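Local atomic coordinates of DnaJ homolog subfamily C member 10 (Mus musculus, PDB entry 3APQ), a protein that acts as a disulfide reductase of the endoplasmic reticulum, serving both correct protein folding and the degradation of misfolded proteins. Residues A[18-23]-A[99-104]. Numbering follows the deposited sequence.
Sequences EIRQAF and IITLER
Arg20 and Thr101 face each other with their CA atoms 11.6 Å apart, the nearest CA pair between helical residues 18-23 and residues 99-104, so one long side chain has to span the gap. Arg20 leaves the helix with CG beside its backbone N, stays extended through chi2 and bends at chi3 (-68°), which brings the guanidinium round to the strand. Arg20 NH1 donates to Glu103 OE2 at 3.0 Å in a salt bridge, with an N-H...O angle of 151°. The bond is skewed: OE2 is met on its syn side but 35° out of the carboxylate plane, and the two flat groups do not lie in one plane. A water at the guanidinium edge ties the junction together, accepting from Arg20 NH2 at 3.0 Å. The same water donates to Thr101 O at 2.7 Å and to Glu103 OE2. OE2 thus takes two bonds. Thr101 adds a lighter touch, its CG2 4.0 Å from Arg20 NH2. Glu103 on NH1 and Asp94, salt-bridged to NE, grip the guanidinium at two points and probably balance its positive charge; Asp94 also accepts from Gln21. Polar and partly buried, the contact is a small part of the interface between the J domain and the thioredoxin domain, joining helix 16-30 of the former to edge strand 100-101 and the N-cap residue of helix 104-113, Glu103, in the first thioredoxin fold.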
# COMPACT_ATOMS: atom_id res chain seq x y z
N GLU A 18 9.56 0.82 3.46
CA GLU A 18 10.53 0.46 4.55
C GLU A 18 9.97 0.70 5.92
O GLU A 18 10.13 -0.12 6.88
CB GLU A 18 11.86 1.24 4.37
CG GLU A 18 12.70 0.63 3.29
CD GLU A 18 13.82 1.55 2.76
OE1 GLU A 18 13.64 2.78 2.60
OE2 GLU A 18 14.90 1.01 2.46
N ILE A 19 9.33 1.85 6.04
CA ILE A 19 8.63 2.21 7.27
C ILE A 19 7.55 1.17 7.66
O ILE A 19 7.48 0.76 8.85
CB ILE A 19 8.05 3.65 7.21
CG1 ILE A 19 9.22 4.65 7.06
CG2 ILE A 19 7.09 3.94 8.40
CD1 ILE A 19 8.83 6.04 6.48
N ARG A 20 6.72 0.72 6.71
CA ARG A 20 5.76 -0.34 7.06
C ARG A 20 6.42 -1.58 7.53
O ARG A 20 5.94 -2.20 8.49
CB ARG A 20 4.87 -0.75 5.86
CG ARG A 20 3.87 0.32 5.46
CD ARG A 20 2.83 -0.20 4.41
NE ARG A 20 3.48 -0.48 3.11
CZ ARG A 20 3.61 0.41 2.14
NH1 ARG A 20 3.22 1.69 2.32
NH2 ARG A 20 4.15 0.04 0.98
N GLN A 21 7.47 -1.99 6.84
CA GLN A 21 8.14 -3.23 7.19
C GLN A 21 8.74 -3.14 8.61
O GLN A 21 8.66 -4.14 9.40
CB GLN A 21 9.12 -3.64 6.11
CG GLN A 21 8.27 -4.05 4.81
CD GLN A 21 7.12 -5.06 5.19
OE1 GLN A 21 7.43 -6.16 5.67
NE2 GLN A 21 5.81 -4.66 5.03
N ALA A 22 9.27 -1.98 8.96
CA ALA A 22 9.93 -1.88 10.26
C ALA A 22 8.86 -1.92 11.34
O ALA A 22 9.04 -2.59 12.34
CB ALA A 22 10.76 -0.61 10.38
N PHE A 23 7.82 -1.13 11.13
CA PHE A 23 6.63 -1.11 12.02
C PHE A 23 6.02 -2.51 12.17
O PHE A 23 5.75 -2.96 13.29
CB PHE A 23 5.61 -0.04 11.54
CG PHE A 23 4.29 -0.07 12.25
CD1 PHE A 23 4.18 0.28 13.59
CD2 PHE A 23 3.17 -0.52 11.58
CE1 PHE A 23 2.92 0.20 14.25
CE2 PHE A 23 1.90 -0.59 12.21
CZ PHE A 23 1.79 -0.23 13.56
N ILE A 99 5.54 -5.89 -7.93
CA ILE A 99 4.39 -5.04 -7.73
C ILE A 99 4.75 -3.73 -7.02
O ILE A 99 5.40 -3.77 -6.02
CB ILE A 99 3.31 -5.78 -6.92
CG1 ILE A 99 2.73 -6.92 -7.73
CG2 ILE A 99 2.25 -4.91 -6.44
CD1 ILE A 99 2.10 -7.94 -6.91
N ILE A 100 4.35 -2.61 -7.60
CA ILE A 100 4.66 -1.37 -6.88
C ILE A 100 3.41 -0.89 -6.13
O ILE A 100 2.34 -0.76 -6.74
CB ILE A 100 5.11 -0.25 -7.89
CG1 ILE A 100 6.28 -0.68 -8.82
CG2 ILE A 100 5.38 1.08 -7.17
CD1 ILE A 100 7.41 -1.41 -8.16
N THR A 101 3.52 -0.67 -4.82
CA THR A 101 2.38 -0.14 -4.06
C THR A 101 2.47 1.37 -4.10
O THR A 101 3.48 1.95 -3.67
CB THR A 101 2.41 -0.65 -2.62
OG1 THR A 101 2.24 -2.06 -2.67
CG2 THR A 101 1.29 -0.04 -1.77
N LEU A 102 1.44 1.98 -4.66
CA LEU A 102 1.50 3.41 -5.03
C LEU A 102 0.68 4.18 -4.01
O LEU A 102 -0.48 3.82 -3.76
CB LEU A 102 0.86 3.63 -6.41
CG LEU A 102 1.61 2.94 -7.56
CD1 LEU A 102 0.62 2.76 -8.77
CD2 LEU A 102 2.84 3.81 -7.93
N GLU A 103 1.28 5.23 -3.47
CA GLU A 103 0.53 6.24 -2.74
C GLU A 103 0.12 7.37 -3.69
O GLU A 103 0.54 7.37 -4.81
CB GLU A 103 1.36 6.73 -1.55
CG GLU A 103 1.37 5.63 -0.40
CD GLU A 103 2.59 4.65 -0.49
OE1 GLU A 103 3.65 5.10 -0.98
OE2 GLU A 103 2.54 3.46 -0.04
N ARG A 104 -0.67 8.36 -3.24
CA ARG A 104 -1.22 9.38 -4.18
C ARG A 104 -0.20 10.05 -5.14
O ARG A 104 -0.42 10.08 -6.36
CB ARG A 104 -2.01 10.44 -3.40
CG ARG A 104 -2.38 11.71 -4.18
CD ARG A 104 -3.50 11.50 -5.24
NE ARG A 104 -3.90 12.81 -5.82
CZ ARG A 104 -4.81 13.66 -5.30
NH1 ARG A 104 -5.46 13.37 -4.18
NH2 ARG A 104 -5.07 14.82 -5.91
O HOH W 1 4.81 1.86 -1.31